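Long-range contacts in Tol-Pal system protein TolB (Acinetobacter baumannii, PDB 7MX5), which probably acts in the periplasm as part of the Tol-Pal system, which maintains outer membrane integrity and takes part in membrane invagination during cell division: residues Met359-Arg365 and Glu391-Trp397; Lys315-Val319 and Leu347-Phe353; Asn326-Ala330 and Ile341-Thr345; Glu366-Leu372 and Asn384-Glu388; Glu262-Pro267 and Arg306-Asp312. One frame throughout, in Å; residues are numbered along the deposited sequence.

Contact 1: Met359-Arg365 and Glu391-Trp397; sequences MVVYATR and EVREPAW
Trp397, Val361 and Pro395 lose the largest areas here. Both segments are extended strands, running antiparallel at 171°. Their axes come within 6.0 Å, with no backbone hydrogen bond between them. This is face packing between adjacent blades of the beta propeller. Tyr362 lies nearest Pro395 (CA-CA 6.2 Å), and Ala363 nearest Arg393 (5.4 Å). Val361, chi1 p, places CG1 3.8 Å from Pro395 CB and 4.0 Å from Trp397 CE3. The Trp397 side chain, with chi1 at -148°, also meets Met359: CH2 lies 3.8 Å from Met359 CB. Ala363 CB sits 3.4 Å from Val392 O. At the outer end Arg365 NH2 donates to Glu391 OE1 at 2.9 Å, a salt bridge. Arg393 joins this network weakly; its main partner is Glu349. Glu394, with positive phi (54°), points away and bonds Ser174. Strand 359-366 pairs with strands 352-353 and 369-376. Strand 391-397 belongs to the next sheet, beside strand 135-141. As the C-terminal strand it completes that blade, consistent with the ring closure of beta propellers.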
# COMPACT_ATOMS: atom_id res chain seq x y z
N MET A 359 7.32 2.88 0.30
CA MET A 359 6.85 1.79 1.14
C MET A 359 6.36 0.64 0.28
O MET A 359 6.11 0.79 -0.92
CB MET A 359 5.73 2.26 2.08
CG MET A 359 6.18 3.18 3.21
SD MET A 359 7.19 2.34 4.44
CE MET A 359 7.66 3.72 5.48
N VAL A 360 6.21 -0.52 0.91
CA VAL A 360 5.66 -1.70 0.25
C VAL A 360 4.98 -2.56 1.31
O VAL A 360 5.51 -2.76 2.40
CB VAL A 360 6.74 -2.49 -0.52
CG1 VAL A 360 7.88 -2.88 0.41
CG2 VAL A 360 6.15 -3.72 -1.19
N VAL A 361 3.79 -3.06 0.98
CA VAL A 361 3.02 -3.91 1.87
C VAL A 361 2.97 -5.31 1.29
O VAL A 361 2.94 -5.50 0.06
CB VAL A 361 1.60 -3.35 2.12
CG1 VAL A 361 0.78 -3.37 0.85
CG2 VAL A 361 0.90 -4.12 3.24
N TYR A 362 2.98 -6.31 2.17
CA TYR A 362 2.94 -7.70 1.76
C TYR A 362 2.40 -8.53 2.92
O TYR A 362 2.40 -8.09 4.07
CB TYR A 362 4.32 -8.20 1.33
CG TYR A 362 5.37 -8.15 2.42
CD1 TYR A 362 5.97 -6.96 2.77
CD2 TYR A 362 5.75 -9.31 3.10
CE1 TYR A 362 6.93 -6.90 3.77
CE2 TYR A 362 6.70 -9.26 4.10
CZ TYR A 362 7.29 -8.06 4.43
OH TYR A 362 8.24 -8.01 5.42
N ALA A 363 1.95 -9.74 2.59
CA ALA A 363 1.39 -10.66 3.57
C ALA A 363 2.43 -11.71 3.92
O ALA A 363 3.05 -12.30 3.03
CB ALA A 363 0.12 -11.33 3.04
N THR A 364 2.62 -11.94 5.22
CA THR A 364 3.59 -12.92 5.70
C THR A 364 3.07 -13.50 7.01
O THR A 364 1.95 -13.21 7.44
CB THR A 364 4.98 -12.28 5.86
OG1 THR A 364 5.90 -13.26 6.36
CG2 THR A 364 4.92 -11.11 6.82
N ARG A 365 3.90 -14.32 7.66
CA ARG A 365 3.55 -14.95 8.92
C ARG A 365 4.72 -14.84 9.88
O ARG A 365 5.85 -15.22 9.54
CB ARG A 365 3.16 -16.42 8.73
CG ARG A 365 1.85 -16.63 7.99
CD ARG A 365 1.69 -18.08 7.56
NE ARG A 365 0.50 -18.28 6.74
CZ ARG A 365 0.11 -19.46 6.27
NH1 ARG A 365 0.78 -20.57 6.53
NH2 ARG A 365 -1.00 -19.52 5.53
N GLU A 391 -5.63 -14.86 9.52
CA GLU A 391 -4.53 -14.35 8.72
C GLU A 391 -5.02 -13.26 7.79
O GLU A 391 -6.20 -13.20 7.42
CB GLU A 391 -3.85 -15.46 7.91
CG GLU A 391 -4.74 -16.08 6.84
CD GLU A 391 -4.07 -17.24 6.12
OE1 GLU A 391 -2.82 -17.27 6.08
OE2 GLU A 391 -4.79 -18.12 5.61
N VAL A 392 -4.10 -12.38 7.40
CA VAL A 392 -4.36 -11.29 6.47
C VAL A 392 -3.61 -11.59 5.18
O VAL A 392 -2.42 -11.91 5.20
CB VAL A 392 -3.92 -9.93 7.05
CG1 VAL A 392 -4.82 -8.82 6.52
CG2 VAL A 392 -3.94 -9.97 8.57
N ARG A 393 -4.32 -11.50 4.05
CA ARG A 393 -3.76 -11.91 2.77
C ARG A 393 -4.09 -10.88 1.69
O ARG A 393 -5.08 -10.14 1.79
CB ARG A 393 -4.27 -13.29 2.34
CG ARG A 393 -4.21 -14.35 3.43
CD ARG A 393 -2.84 -14.99 3.47
NE ARG A 393 -2.35 -15.32 2.14
CZ ARG A 393 -2.28 -16.55 1.65
NH1 ARG A 393 -2.65 -17.60 2.37
NH2 ARG A 393 -1.82 -16.73 0.41
N GLU A 394 -3.25 -10.87 0.66
CA GLU A 394 -3.46 -10.13 -0.59
C GLU A 394 -3.74 -8.65 -0.36
O GLU A 394 -4.85 -8.18 -0.66
CB GLU A 394 -4.60 -10.77 -1.39
CG GLU A 394 -4.14 -11.87 -2.34
CD GLU A 394 -5.28 -12.77 -2.78
OE1 GLU A 394 -6.27 -12.91 -2.02
OE2 GLU A 394 -5.19 -13.34 -3.89
N PRO A 395 -2.78 -7.89 0.14
CA PRO A 395 -3.00 -6.45 0.30
C PRO A 395 -2.87 -5.71 -1.02
O PRO A 395 -2.23 -6.17 -1.97
CB PRO A 395 -1.88 -6.03 1.27
CG PRO A 395 -0.78 -6.99 0.98
CD PRO A 395 -1.44 -8.30 0.61
N ALA A 396 -3.51 -4.54 -1.08
CA ALA A 396 -3.47 -3.70 -2.27
C ALA A 396 -3.55 -2.25 -1.82
O ALA A 396 -4.61 -1.78 -1.41
CB ALA A 396 -4.61 -4.04 -3.23
N TRP A 397 -2.42 -1.54 -1.91
CA TRP A 397 -2.38 -0.13 -1.54
C TRP A 397 -3.12 0.71 -2.57
O TRP A 397 -2.86 0.61 -3.77
CB TRP A 397 -0.93 0.34 -1.42
CG TRP A 397 -0.71 1.40 -0.39
CD1 TRP A 397 -1.43 2.56 -0.23
CD2 TRP A 397 0.30 1.42 0.63
NE1 TRP A 397 -0.92 3.29 0.82
CE2 TRP A 397 0.14 2.61 1.36
CE3 TRP A 397 1.33 0.55 0.98
CZ2 TRP A 397 0.97 2.95 2.43
CZ3 TRP A 397 2.15 0.88 2.05
CH2 TRP A 397 1.96 2.07 2.76

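Contact 2: Lys315-Val319 and Leu347-Phe353; sequences KIALV and LDESPSF
No hydrogen bond crosses this contact, although the two segments run nearly antiparallel, their end-to-end directions 170° apart. They belong to successive propeller blades and meet through side chains. Residues 315-319 form a regular strand. Residues 347-351 are loop, with an inverse gamma turn centred on Asp348 (phi/psi -79/79°), and 352-353 form a short strand. Ala317 CA lies 6.1 Å from Pro351 CA; Val319 CA lies 6.5 Å from Asp348 CA. Phe353, chi1 -97°, brings CE2 to 3.5 Å from Ala317 CB and 3.3 Å from Ala317 N, and its CZ to 3.7 Å from Lys315 CB. Pro351 CG rests 3.9 Å from Ala317 CB. Val319, chi1 t, sets CG2 3.2 Å from Glu349 O and CG1 3.5 Å from Asp348 OD1. The charged ends find partners elsewhere: Lys315 with Asp333, Asp348 with Arg306, Glu349 with Arg393 and Glu394 N. Strand 315-320 lies between strands 304-309 and 328-333. Strand 352-353 pairs with strand 359-366 in the following sheet.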
# COMPACT_ATOMS: atom_id res chain seq x y z
N LYS A 315 10.33 0.80 -10.62
CA LYS A 315 10.61 -0.24 -9.64
C LYS A 315 9.61 -1.38 -9.77
O LYS A 315 8.48 -1.19 -10.24
CB LYS A 315 10.58 0.30 -8.20
CG LYS A 315 11.43 1.54 -7.98
CD LYS A 315 12.86 1.17 -7.63
CE LYS A 315 13.66 2.40 -7.20
NZ LYS A 315 15.09 2.30 -7.61
N ILE A 316 10.04 -2.57 -9.34
CA ILE A 316 9.20 -3.77 -9.34
C ILE A 316 9.33 -4.43 -7.98
O ILE A 316 10.44 -4.79 -7.57
CB ILE A 316 9.60 -4.75 -10.45
CG1 ILE A 316 9.23 -4.20 -11.83
CG2 ILE A 316 8.93 -6.10 -10.23
CD1 ILE A 316 9.70 -5.07 -12.98
N ALA A 317 8.21 -4.59 -7.29
CA ALA A 317 8.15 -5.41 -6.08
C ALA A 317 7.68 -6.80 -6.46
O ALA A 317 6.65 -6.95 -7.13
CB ALA A 317 7.21 -4.79 -5.04
N LEU A 318 8.44 -7.82 -6.05
CA LEU A 318 8.18 -9.17 -6.51
C LEU A 318 8.51 -10.16 -5.40
O LEU A 318 9.02 -9.79 -4.34
CB LEU A 318 9.00 -9.50 -7.77
CG LEU A 318 10.52 -9.56 -7.59
CD1 LEU A 318 11.12 -10.61 -8.50
CD2 LEU A 318 11.15 -8.20 -7.85
N VAL A 319 8.20 -11.43 -5.66
CA VAL A 319 8.57 -12.53 -4.79
C VAL A 319 9.78 -13.22 -5.40
O VAL A 319 9.73 -13.70 -6.54
CB VAL A 319 7.40 -13.52 -4.61
CG1 VAL A 319 7.91 -14.85 -4.07
CG2 VAL A 319 6.36 -12.93 -3.68
N LEU A 347 4.83 -16.20 2.34
CA LEU A 347 3.75 -16.42 1.39
C LEU A 347 4.19 -16.03 -0.01
O LEU A 347 4.74 -14.95 -0.21
CB LEU A 347 2.50 -15.62 1.79
CG LEU A 347 1.91 -15.96 3.15
CD1 LEU A 347 0.80 -15.00 3.52
CD2 LEU A 347 1.41 -17.40 3.17
N ASP A 348 3.95 -16.93 -0.97
CA ASP A 348 4.17 -16.63 -2.39
C ASP A 348 2.98 -15.81 -2.87
O ASP A 348 2.04 -16.31 -3.50
CB ASP A 348 4.34 -17.92 -3.18
CG ASP A 348 4.49 -17.68 -4.67
OD1 ASP A 348 5.13 -16.68 -5.05
OD2 ASP A 348 3.96 -18.50 -5.46
N GLU A 349 3.02 -14.52 -2.55
CA GLU A 349 1.89 -13.63 -2.77
C GLU A 349 2.41 -12.26 -3.20
O GLU A 349 3.50 -11.84 -2.81
CB GLU A 349 1.04 -13.51 -1.50
CG GLU A 349 -0.32 -12.86 -1.69
CD GLU A 349 -1.34 -13.38 -0.70
OE1 GLU A 349 -1.81 -14.52 -0.87
OE2 GLU A 349 -1.67 -12.65 0.26
N SER A 350 1.60 -11.57 -3.99
CA SER A 350 2.04 -10.31 -4.59
C SER A 350 2.18 -9.23 -3.53
O SER A 350 1.30 -9.08 -2.67
CB SER A 350 1.04 -9.86 -5.66
OG SER A 350 1.68 -9.10 -6.66
N PRO A 351 3.27 -8.46 -3.54
CA PRO A 351 3.36 -7.26 -2.71
C PRO A 351 2.62 -6.11 -3.38
O PRO A 351 2.02 -6.26 -4.44
CB PRO A 351 4.87 -6.99 -2.63
CG PRO A 351 5.54 -8.01 -3.52
CD PRO A 351 4.48 -8.67 -4.35
N SER A 352 2.66 -4.95 -2.73
CA SER A 352 1.97 -3.78 -3.25
C SER A 352 2.74 -2.52 -2.87
O SER A 352 3.03 -2.30 -1.69
CB SER A 352 0.53 -3.70 -2.73
OG SER A 352 -0.29 -2.91 -3.57
N PHE A 353 3.05 -1.71 -3.87
CA PHE A 353 3.78 -0.47 -3.66
C PHE A 353 2.87 0.61 -3.09
O PHE A 353 1.68 0.69 -3.43
CB PHE A 353 4.40 0.03 -4.97
CG PHE A 353 5.83 -0.36 -5.16
CD1 PHE A 353 6.81 0.10 -4.29
CD2 PHE A 353 6.21 -1.18 -6.21
CE1 PHE A 353 8.14 -0.25 -4.47
CE2 PHE A 353 7.53 -1.53 -6.39
CZ PHE A 353 8.50 -1.07 -5.52

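Contact 3: Asn326-Ala330 and Ile341-Thr345; sequences NYKVA and ILTPT
This is the beta hairpin of the two outer strands of a propeller blade, with a classic beta bulge. Strands 328-330 and 341-344 are antiparallel at 157°, axes 4.5 Å apart. Val329 faces both Leu342 and Thr343. Val329 O accepts from Leu342 N at 2.7 Å and weakly from Thr343 N at 3.3 Å. Val329 N donates to Thr343 O at 2.8 Å. Leu342 has phi/psi -92/-50°, which makes the bulge. Val329, chi1 t, packs CB 3.8 Å from Thr343 CG2 and CG2 3.9 Å from Thr345 CB. Thr343 and Thr345 are both chi1 t. On the other face Ala330 pairs with Ile341 (chi1 m), their CA atoms 4.2 Å apart. Ile341 CG2 also lies 3.9 Å from Lys328 CB. Lys328 pairs with Pro344, and their side chains diverge. Tyr327, chi1 m, sends its ring toward Phe303, Val319 and Asp348. Its CB stays 3.6 Å from Thr345 CG2, and its O accepts Thr345 N at 2.9 Å.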
# COMPACT_ATOMS: atom_id res chain seq x y z
N ASN A 326 14.27 -19.57 0.91
CA ASN A 326 12.84 -19.51 0.65
C ASN A 326 12.45 -18.16 0.05
O ASN A 326 13.30 -17.43 -0.48
CB ASN A 326 12.09 -19.82 1.95
CG ASN A 326 12.12 -21.29 2.30
OD1 ASN A 326 13.18 -21.89 2.46
ND2 ASN A 326 10.94 -21.90 2.41
N TYR A 327 11.16 -17.83 0.13
CA TYR A 327 10.62 -16.67 -0.55
C TYR A 327 11.14 -15.38 0.08
O TYR A 327 11.24 -15.26 1.30
CB TYR A 327 9.10 -16.69 -0.52
CG TYR A 327 8.48 -17.88 -1.21
CD1 TYR A 327 8.69 -18.10 -2.57
CD2 TYR A 327 7.69 -18.78 -0.52
CE1 TYR A 327 8.13 -19.19 -3.21
CE2 TYR A 327 7.13 -19.88 -1.15
CZ TYR A 327 7.35 -20.08 -2.49
OH TYR A 327 6.79 -21.16 -3.12
N LYS A 328 11.46 -14.41 -0.77
CA LYS A 328 11.89 -13.09 -0.34
C LYS A 328 11.11 -12.03 -1.10
O LYS A 328 10.79 -12.20 -2.28
CB LYS A 328 13.40 -12.87 -0.58
CG LYS A 328 14.26 -14.10 -0.37
CD LYS A 328 14.76 -14.19 1.06
CE LYS A 328 15.27 -15.58 1.38
NZ LYS A 328 16.47 -15.54 2.26
N VAL A 329 10.78 -10.94 -0.41
CA VAL A 329 10.28 -9.74 -1.07
C VAL A 329 11.48 -8.98 -1.62
O VAL A 329 12.40 -8.64 -0.87
CB VAL A 329 9.46 -8.87 -0.11
CG1 VAL A 329 9.01 -7.59 -0.80
CG2 VAL A 329 8.26 -9.65 0.41
N ALA A 330 11.48 -8.74 -2.93
CA ALA A 330 12.62 -8.11 -3.58
C ALA A 330 12.15 -6.92 -4.41
O ALA A 330 10.99 -6.83 -4.82
CB ALA A 330 13.37 -9.10 -4.48
N ILE A 341 17.04 -7.41 -2.49
CA ILE A 341 16.28 -8.27 -1.59
C ILE A 341 15.92 -7.46 -0.35
O ILE A 341 16.80 -6.93 0.34
CB ILE A 341 17.06 -9.53 -1.23
CG1 ILE A 341 17.27 -10.40 -2.47
CG2 ILE A 341 16.34 -10.31 -0.13
CD1 ILE A 341 17.50 -11.87 -2.18
N LEU A 342 14.63 -7.37 -0.05
CA LEU A 342 14.14 -6.55 1.05
C LEU A 342 14.02 -7.34 2.36
O LEU A 342 14.52 -6.90 3.40
CB LEU A 342 12.78 -5.94 0.69
CG LEU A 342 12.50 -4.51 1.15
CD1 LEU A 342 13.74 -3.64 0.98
CD2 LEU A 342 11.33 -3.94 0.38
N THR A 343 13.38 -8.50 2.31
CA THR A 343 13.06 -9.25 3.52
C THR A 343 12.60 -10.66 3.16
O THR A 343 12.10 -10.88 2.05
CB THR A 343 11.96 -8.53 4.31
OG1 THR A 343 11.61 -9.30 5.47
CG2 THR A 343 10.73 -8.33 3.45
N PRO A 344 12.77 -11.64 4.05
CA PRO A 344 12.11 -12.93 3.84
C PRO A 344 10.61 -12.81 4.03
O PRO A 344 10.11 -11.92 4.72
CB PRO A 344 12.73 -13.84 4.91
CG PRO A 344 13.86 -13.07 5.52
CD PRO A 344 13.64 -11.63 5.23
N THR A 345 9.88 -13.73 3.40
CA THR A 345 8.43 -13.77 3.50
C THR A 345 7.96 -15.21 3.49
O THR A 345 8.64 -16.10 2.95
CB THR A 345 7.75 -12.98 2.36
OG1 THR A 345 6.33 -13.11 2.48
CG2 THR A 345 8.20 -13.51 1.01

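Contact 4: Glu366-Leu372 and Asn384-Glu388; sequences EGNRGLL and NLPSE
The segment 366-372 starts with a type II' turn from Glu366 to Arg369. Gly367 (phi/psi 67/-133°) and Asn368 (-97/7°) form its centre. Glu366 N bonds Arg369 O, and Arg369 N bonds Glu366 O, both at 3.1 Å. Strand 369-372 then runs antiparallel to strand 384-386, at 133°, axes 4.5 Å apart. Leu372 and Leu385 form a hydrogen-bonded pair, CA-CA 4.8 Å. Leu372 N donates to Leu385 O at 3.1 Å, and Leu385 N donates to Leu372 O at 2.6 Å. Beyond it the segments splay apart: Gly370 O and Ser387 N are 3.9 Å apart. Leu372 (chi1 m) and Leu385 (chi1 m) share one face, CB to CB 3.8 Å; Leu372 also packs on Val392 and Pro395. On the other face Leu371, chi1 p, puts CB 3.5 Å from Pro386 CA. Arg369 lays a guanidinium face over Pro386, CZ to CB 3.4 Å. These strands form the outer hairpin of a propeller blade. Strand 6-9 lies beside strand 382-386 in the sheet. Two backbone bonds and the Leu372-Leu385 and Leu371-Pro386 contacts hold the hairpin. Asn384 OD1 ties its two strands together through Ser373, and Arg369 makes a salt bridge to Glu6 on strand 6-9.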
# COMPACT_ATOMS: atom_id res chain seq x y z
N GLU A 366 4.46 -14.33 11.08
CA GLU A 366 5.46 -14.22 12.14
C GLU A 366 4.90 -14.87 13.39
O GLU A 366 3.82 -14.49 13.86
CB GLU A 366 5.82 -12.76 12.40
CG GLU A 366 7.23 -12.55 12.93
CD GLU A 366 7.67 -11.10 12.86
OE1 GLU A 366 7.78 -10.58 11.73
OE2 GLU A 366 7.90 -10.49 13.92
N GLY A 367 5.62 -15.86 13.92
CA GLY A 367 5.07 -16.64 15.01
C GLY A 367 3.89 -17.46 14.50
O GLY A 367 3.97 -18.10 13.45
N ASN A 368 2.79 -17.43 15.24
CA ASN A 368 1.56 -18.08 14.83
C ASN A 368 0.59 -17.11 14.17
O ASN A 368 -0.55 -17.49 13.87
CB ASN A 368 0.89 -18.75 16.03
CG ASN A 368 0.36 -17.75 17.04
OD1 ASN A 368 0.81 -16.61 17.10
ND2 ASN A 368 -0.61 -18.18 17.84
N ARG A 369 1.01 -15.87 13.92
CA ARG A 369 0.13 -14.82 13.44
C ARG A 369 0.27 -14.66 11.93
O ARG A 369 1.39 -14.62 11.41
CB ARG A 369 0.45 -13.49 14.13
CG ARG A 369 -0.01 -13.40 15.57
CD ARG A 369 -0.23 -11.95 15.99
NE ARG A 369 0.99 -11.17 15.90
CZ ARG A 369 1.20 -10.03 16.55
NH1 ARG A 369 0.28 -9.51 17.35
NH2 ARG A 369 2.36 -9.40 16.40
N GLY A 370 -0.86 -14.58 11.24
CA GLY A 370 -0.87 -14.15 9.85
C GLY A 370 -1.09 -12.65 9.79
O GLY A 370 -2.12 -12.16 10.26
N LEU A 371 -0.14 -11.91 9.23
CA LEU A 371 -0.13 -10.47 9.36
C LEU A 371 0.28 -9.81 8.05
O LEU A 371 0.80 -10.45 7.13
CB LEU A 371 0.83 -10.02 10.48
CG LEU A 371 2.26 -10.56 10.42
CD1 LEU A 371 3.18 -9.62 9.65
CD2 LEU A 371 2.80 -10.80 11.82
N LEU A 372 0.02 -8.50 7.98
CA LEU A 372 0.55 -7.65 6.93
C LEU A 372 1.79 -6.94 7.44
O LEU A 372 1.86 -6.55 8.61
CB LEU A 372 -0.49 -6.61 6.48
CG LEU A 372 -1.71 -7.08 5.69
CD1 LEU A 372 -2.43 -5.88 5.08
CD2 LEU A 372 -1.32 -8.08 4.62
N ASN A 384 4.38 -3.61 11.16
CA ASN A 384 3.57 -4.81 11.22
C ASN A 384 2.11 -4.47 11.45
O ASN A 384 1.78 -3.63 12.29
CB ASN A 384 4.07 -5.76 12.32
CG ASN A 384 5.30 -6.53 11.91
OD1 ASN A 384 5.49 -6.82 10.72
ND2 ASN A 384 6.14 -6.88 12.87
N LEU A 385 1.24 -5.13 10.70
CA LEU A 385 -0.21 -5.00 10.82
C LEU A 385 -0.81 -6.37 11.13
O LEU A 385 -1.43 -7.00 10.26
CB LEU A 385 -0.84 -4.42 9.55
CG LEU A 385 -0.78 -2.91 9.28
CD1 LEU A 385 -1.50 -2.13 10.36
CD2 LEU A 385 0.65 -2.42 9.11
N PRO A 386 -0.63 -6.88 12.35
CA PRO A 386 -1.17 -8.19 12.69
C PRO A 386 -2.67 -8.15 12.92
O PRO A 386 -3.26 -7.12 13.25
CB PRO A 386 -0.43 -8.57 13.98
CG PRO A 386 0.61 -7.52 14.19
CD PRO A 386 0.17 -6.32 13.45
N SER A 387 -3.29 -9.31 12.72
CA SER A 387 -4.69 -9.50 13.05
C SER A 387 -4.82 -10.10 14.44
O SER A 387 -3.91 -10.74 14.96
CB SER A 387 -5.36 -10.41 12.02
OG SER A 387 -6.76 -10.48 12.23
N GLU A 388 -5.98 -9.87 15.06
CA GLU A 388 -6.25 -10.49 16.35
C GLU A 388 -6.48 -11.99 16.20
O GLU A 388 -6.14 -12.76 17.11
CB GLU A 388 -7.46 -9.83 17.01
CG GLU A 388 -7.19 -8.43 17.53
CD GLU A 388 -7.98 -8.10 18.77
OE1 GLU A 388 -8.34 -9.04 19.52
OE2 GLU A 388 -8.26 -6.90 19.00

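Contact 5: Glu262-Pro267 and Arg306-Asp312; sequences EARYTP and RGTLSAD
Two neighbouring blades of the beta propeller meet here through their first strands. Strands 263-265 and 306-309 run parallel at 9°, axes 6.9 Å apart, and no backbone hydrogen bond joins them. Nearest CA pairs are Glu262-Arg306 (6.8 Å), Arg264-Thr308 (6.2 Å), Thr266-Leu309 (6.2 Å) and Pro267-Ala311 (6.1 Å). Glu262 opens the contact with chi1 m and chi2 p. Its OE2 accepts from Arg306 NE at 3.2 Å, a salt bridge. Arg306 has positive phi (57/50°), and its NH1 pairs with Asp348 as well. Ala263 points away. Arg264, chi1 m with chi2 at -103°, runs over the second strand: CG is 3.4 Å from Gly307 O, and NH1 is 3.7 Å from Thr308 OG1. The CA-CB bond of Tyr265 points away, and its side chain packs on strand 227-232, but its O lies 3.3 Å from Leu309 CD2. Thr266 puts CG2 4.2 Å from Leu309 CG, while its OG1 bonds Ala271 O and Asp268. Leu309 is chi1 m and chi2 m. It points toward 262-267, with CD2 3.6 Å from Arg264 O, and also touches Ile273. Pro267 closes the contact after the strand ends. Ser310 OG donates to Asp312 OD1 at 2.7 Å, within the turn that Pro267 faces. The Pro267 ring, C-gamma endo, sets CD 3.8 Å from Leu309 CB, CG 3.4 Å from Ser310 O and CB 3.5 Å from Ala311 O.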
# COMPACT_ATOMS: atom_id res chain seq x y z
N GLU A 262 -0.35 -13.92 -12.90
CA GLU A 262 -1.09 -12.69 -12.66
C GLU A 262 -0.48 -11.59 -13.50
O GLU A 262 0.74 -11.47 -13.59
CB GLU A 262 -1.07 -12.29 -11.17
CG GLU A 262 -1.36 -13.41 -10.19
CD GLU A 262 -0.11 -14.16 -9.77
OE1 GLU A 262 0.99 -13.76 -10.20
OE2 GLU A 262 -0.23 -15.14 -9.00
N ALA A 263 -1.34 -10.78 -14.13
CA ALA A 263 -0.91 -9.69 -14.99
C ALA A 263 -1.15 -8.35 -14.31
O ALA A 263 -2.19 -8.14 -13.69
CB ALA A 263 -1.65 -9.73 -16.33
N ARG A 264 -0.17 -7.45 -14.42
CA ARG A 264 -0.23 -6.13 -13.80
C ARG A 264 0.21 -5.09 -14.82
O ARG A 264 1.31 -5.18 -15.37
CB ARG A 264 0.65 -6.07 -12.55
CG ARG A 264 0.33 -7.13 -11.51
CD ARG A 264 -0.46 -6.54 -10.35
NE ARG A 264 -0.94 -7.57 -9.44
CZ ARG A 264 -0.97 -7.44 -8.12
NH1 ARG A 264 -0.54 -6.34 -7.52
NH2 ARG A 264 -1.43 -8.44 -7.38
N TYR A 265 -0.65 -4.10 -15.06
CA TYR A 265 -0.35 -3.06 -16.03
C TYR A 265 0.85 -2.22 -15.59
O TYR A 265 1.05 -1.96 -14.40
CB TYR A 265 -1.55 -2.13 -16.21
CG TYR A 265 -2.68 -2.70 -17.03
CD1 TYR A 265 -2.64 -2.69 -18.42
CD2 TYR A 265 -3.82 -3.21 -16.42
CE1 TYR A 265 -3.68 -3.20 -19.17
CE2 TYR A 265 -4.87 -3.71 -17.16
CZ TYR A 265 -4.79 -3.70 -18.54
OH TYR A 265 -5.84 -4.21 -19.28
N THR A 266 1.65 -1.79 -16.57
CA THR A 266 2.63 -0.76 -16.29
C THR A 266 1.93 0.59 -16.19
O THR A 266 0.97 0.85 -16.93
CB THR A 266 3.70 -0.72 -17.38
OG1 THR A 266 3.08 -0.59 -18.66
CG2 THR A 266 4.54 -1.99 -17.35
N PRO A 267 2.37 1.48 -15.29
CA PRO A 267 1.64 2.74 -15.09
C PRO A 267 1.61 3.65 -16.30
O PRO A 267 0.83 4.61 -16.31
CB PRO A 267 2.39 3.40 -13.92
CG PRO A 267 3.73 2.75 -13.91
CD PRO A 267 3.53 1.35 -14.39
N ARG A 306 5.08 -12.81 -9.16
CA ARG A 306 4.16 -11.92 -8.44
C ARG A 306 4.68 -10.49 -8.40
O ARG A 306 4.73 -9.85 -7.35
CB ARG A 306 3.87 -12.45 -7.03
CG ARG A 306 2.91 -13.64 -6.99
CD ARG A 306 3.61 -14.95 -7.28
NE ARG A 306 2.79 -15.85 -8.08
CZ ARG A 306 3.16 -17.07 -8.46
NH1 ARG A 306 4.34 -17.57 -8.12
NH2 ARG A 306 2.32 -17.80 -9.19
N GLY A 307 5.08 -9.99 -9.57
CA GLY A 307 5.61 -8.64 -9.65
C GLY A 307 4.51 -7.59 -9.72
O GLY A 307 3.43 -7.81 -10.26
N THR A 308 4.81 -6.43 -9.14
CA THR A 308 3.92 -5.28 -9.21
C THR A 308 4.76 -4.04 -9.47
O THR A 308 5.94 -3.98 -9.12
CB THR A 308 3.10 -5.11 -7.92
OG1 THR A 308 2.24 -3.97 -8.05
CG2 THR A 308 4.01 -4.92 -6.72
N LEU A 309 4.14 -3.04 -10.10
CA LEU A 309 4.83 -1.85 -10.57
C LEU A 309 4.67 -0.70 -9.58
O LEU A 309 3.60 -0.51 -9.01
CB LEU A 309 4.31 -1.42 -11.94
CG LEU A 309 4.71 -2.26 -13.16
CD1 LEU A 309 6.15 -2.75 -13.04
CD2 LEU A 309 3.75 -3.44 -13.33
N SER A 310 5.74 0.06 -9.40
CA SER A 310 5.65 1.31 -8.67
C SER A 310 4.93 2.36 -9.51
O SER A 310 4.94 2.30 -10.75
CB SER A 310 7.04 1.81 -8.27
OG SER A 310 7.79 2.18 -9.41
N ALA A 311 4.29 3.31 -8.84
CA ALA A 311 3.52 4.33 -9.55
C ALA A 311 4.40 5.13 -10.50
O ALA A 311 3.96 5.52 -11.59
CB ALA A 311 2.83 5.26 -8.55
N ASP A 312 5.65 5.38 -10.11
CA ASP A 312 6.58 6.09 -10.99
C ASP A 312 6.96 5.24 -12.20
O ASP A 312 7.29 5.79 -13.26
CB ASP A 312 7.82 6.51 -10.21
CG ASP A 312 8.54 5.33 -9.57
OD1 ASP A 312 8.99 4.43 -10.30
OD2 ASP A 312 8.67 5.32 -8.32

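Contacts 1, 2 and 5 join successive blades face to face, without backbone bonds between their segments. Contacts 3 and 4 are hairpins within single blades and rest on backbone hydrogen bonds. Contacts 1, 2 and 4 are buried; contacts 3 and 5 are partly exposed. Contact 1 lies closest to the chain centre, about 8 Å from centre to centre; contact 3 lies farthest, about 17 Å. Contacts 2, 3 and 5 all reach the sheet that begins with strand 304-309. Contacts 1, 2 and 4 share the sheet containing strand 359-366. Buried contacts 1 and 2 are mainly apolar. A salt bridge crosses at the exposed end of contact 1 and in contact 5, but none crosses contact 2.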